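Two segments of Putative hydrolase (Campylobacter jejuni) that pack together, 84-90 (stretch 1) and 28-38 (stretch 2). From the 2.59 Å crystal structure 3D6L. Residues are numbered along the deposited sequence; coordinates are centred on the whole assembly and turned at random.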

# COMPACT_ATOMS: atom_id res chain seq x y z
N SER A 84 -17.18 22.03 12.26
CA SER A 84 -17.47 20.74 12.88
C SER A 84 -18.38 19.87 12.02
O SER A 84 -19.37 20.34 11.46
CB SER A 84 -18.10 20.92 14.25
OG SER A 84 -17.21 21.65 15.08
N VAL A 85 -18.02 18.59 11.93
CA VAL A 85 -18.71 17.68 11.04
C VAL A 85 -19.00 16.38 11.77
O VAL A 85 -18.11 15.77 12.35
CB VAL A 85 -17.87 17.39 9.77
CG1 VAL A 85 -18.61 16.44 8.83
CG2 VAL A 85 -17.53 18.68 9.03
N GLU A 86 -20.27 15.98 11.76
CA GLU A 86 -20.63 14.65 12.21
C GLU A 86 -20.50 13.70 11.02
O GLU A 86 -21.07 13.94 9.96
CB GLU A 86 -22.04 14.60 12.80
CG GLU A 86 -22.43 13.23 13.38
CD GLU A 86 -21.70 12.88 14.68
OE1 GLU A 86 -21.57 13.76 15.57
OE2 GLU A 86 -21.26 11.71 14.82
N VAL A 87 -19.73 12.63 11.22
CA VAL A 87 -19.55 11.63 10.17
C VAL A 87 -20.15 10.32 10.64
O VAL A 87 -19.86 9.85 11.73
CB VAL A 87 -18.06 11.45 9.80
CG1 VAL A 87 -17.91 10.38 8.72
CG2 VAL A 87 -17.45 12.78 9.33
N GLU A 88 -21.00 9.75 9.80
CA GLU A 88 -21.62 8.47 10.08
C GLU A 88 -21.21 7.49 9.00
O GLU A 88 -21.32 7.79 7.81
CB GLU A 88 -23.15 8.59 10.11
CG GLU A 88 -23.68 9.45 11.24
CD GLU A 88 -23.58 8.78 12.60
OE1 GLU A 88 -23.46 7.54 12.65
OE2 GLU A 88 -23.62 9.51 13.62
N VAL A 89 -20.75 6.33 9.43
CA VAL A 89 -20.32 5.31 8.49
C VAL A 89 -21.30 4.14 8.51
O VAL A 89 -21.67 3.65 9.59
CB VAL A 89 -18.87 4.84 8.80
CG1 VAL A 89 -18.34 3.96 7.70
CG2 VAL A 89 -17.95 6.03 9.01
N THR A 90 -21.73 3.71 7.32
CA THR A 90 -22.59 2.53 7.17
C THR A 90 -21.88 1.45 6.34
O THR A 90 -21.19 1.77 5.37
CB THR A 90 -23.93 2.89 6.48
OG1 THR A 90 -23.70 3.19 5.10
CG2 THR A 90 -24.60 4.09 7.15
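Stretch 2 28-38: WILSQIDLAGA

Helix 28-38 lies across strand 84-90, their axes 8.6 Å apart at closest approach and their N-to-C directions 131° apart, so the two run obliquely, nearer antiparallel than parallel; along the helix the contacts pass from V89 near I29 to V85 at G37. Both elements extend beyond these segments. Stretch 2 is helical throughout, held by i to i+4 backbone bonds such as I33 N to I29 O (2.9 Å) and G37 N to I33 O (2.9 Å). The strand offers V85, V87 and V89, all with chi1 t and CB toward the helix, while E86 and E88 point away. At W28, the carbonyl O accepts a bond from Q32 NE2 (2.9 Å) within the helix. I29 (m, t) points toward the strand and reaches V89, CG2 to CG2 at 4.4 Å. Q32 sets out toward the strand, but its end leads away, consistent with that bond to W28. I33 (m, t), one turn after I29, leaves its CA sideways and touches two valines: its CG1 lies 3.6 Å from V89 CG2 and its CG2 3.9 Å from V87 CB. D34 points away. At G37 the backbone itself makes the contact, CA 3.9 Å from V87 CG2 and O 3.8 Å from V85 CG2; an ideal CB here would lie only 3.5 Å from V87 CG2. A38 turns away. No hydrogen bond crosses the interface.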

# COMPACT_ATOMS: atom_id res chain seq x y z
N TRP A 28 -8.01 2.36 9.15
CA TRP A 28 -8.51 2.51 7.79
C TRP A 28 -9.87 3.22 7.81
O TRP A 28 -10.10 4.11 6.98
CB TRP A 28 -8.62 1.15 7.09
CG TRP A 28 -9.18 1.20 5.68
CD1 TRP A 28 -8.47 1.37 4.53
CD2 TRP A 28 -10.56 1.06 5.29
NE1 TRP A 28 -9.32 1.36 3.44
CE2 TRP A 28 -10.60 1.17 3.88
CE3 TRP A 28 -11.76 0.87 5.99
CZ2 TRP A 28 -11.80 1.09 3.16
CZ3 TRP A 28 -12.95 0.79 5.28
CH2 TRP A 28 -12.96 0.90 3.87
N ILE A 29 -10.75 2.86 8.75
CA ILE A 29 -12.06 3.52 8.84
C ILE A 29 -11.90 4.99 9.17
O ILE A 29 -12.49 5.86 8.52
CB ILE A 29 -13.01 2.89 9.89
CG1 ILE A 29 -13.10 1.37 9.72
CG2 ILE A 29 -14.39 3.49 9.75
CD1 ILE A 29 -13.83 0.67 10.86
N LEU A 30 -11.10 5.26 10.19
CA LEU A 30 -10.79 6.62 10.61
C LEU A 30 -10.22 7.49 9.49
O LEU A 30 -10.41 8.71 9.50
CB LEU A 30 -9.85 6.58 11.81
CG LEU A 30 -10.44 6.87 13.20
CD1 LEU A 30 -11.91 6.55 13.28
CD2 LEU A 30 -9.69 6.10 14.25
N SER A 31 -9.50 6.87 8.56
CA SER A 31 -8.98 7.55 7.36
C SER A 31 -10.14 8.00 6.48
O SER A 31 -10.18 9.16 6.03
CB SER A 31 -8.06 6.63 6.55
OG SER A 31 -6.99 6.14 7.34
N GLN A 32 -11.08 7.08 6.24
CA GLN A 32 -12.30 7.38 5.50
C GLN A 32 -13.09 8.51 6.16
O GLN A 32 -13.62 9.39 5.47
CB GLN A 32 -13.18 6.13 5.37
CG GLN A 32 -12.46 4.85 4.94
CD GLN A 32 -11.40 5.06 3.84
OE1 GLN A 32 -11.65 5.70 2.80
NE2 GLN A 32 -10.21 4.50 4.06
N ILE A 33 -13.16 8.49 7.49
CA ILE A 33 -13.89 9.50 8.26
C ILE A 33 -13.24 10.87 8.09
O ILE A 33 -13.92 11.85 7.78
CB ILE A 33 -14.01 9.11 9.74
CG1 ILE A 33 -14.99 7.94 9.89
CG2 ILE A 33 -14.45 10.30 10.60
CD1 ILE A 33 -14.92 7.20 11.21
N ASP A 34 -11.92 10.91 8.26
CA ASP A 34 -11.17 12.15 8.13
C ASP A 34 -11.35 12.76 6.74
O ASP A 34 -11.62 13.96 6.61
CB ASP A 34 -9.69 11.93 8.46
CG ASP A 34 -8.95 13.23 8.72
OD1 ASP A 34 -9.60 14.29 8.83
OD2 ASP A 34 -7.70 13.21 8.82
N LEU A 35 -11.25 11.93 5.71
CA LEU A 35 -11.43 12.39 4.33
C LEU A 35 -12.86 12.82 3.98
O LEU A 35 -13.05 13.83 3.29
CB LEU A 35 -10.93 11.32 3.35
CG LEU A 35 -9.42 11.11 3.25
CD1 LEU A 35 -9.12 9.89 2.37
CD2 LEU A 35 -8.69 12.36 2.74
N ALA A 36 -13.85 12.04 4.43
CA ALA A 36 -15.27 12.34 4.18
C ALA A 36 -15.71 13.62 4.87
O ALA A 36 -16.45 14.41 4.29
CB ALA A 36 -16.14 11.18 4.62
N GLY A 37 -15.25 13.82 6.11
CA GLY A 37 -15.52 15.06 6.84
C GLY A 37 -14.95 16.26 6.11
O GLY A 37 -15.60 17.30 6.02
N ALA A 38 -13.74 16.11 5.58
CA ALA A 38 -13.04 17.19 4.90
C ALA A 38 -13.79 17.68 3.66
O ALA A 38 -13.91 18.90 3.44
CB ALA A 38 -11.63 16.76 4.53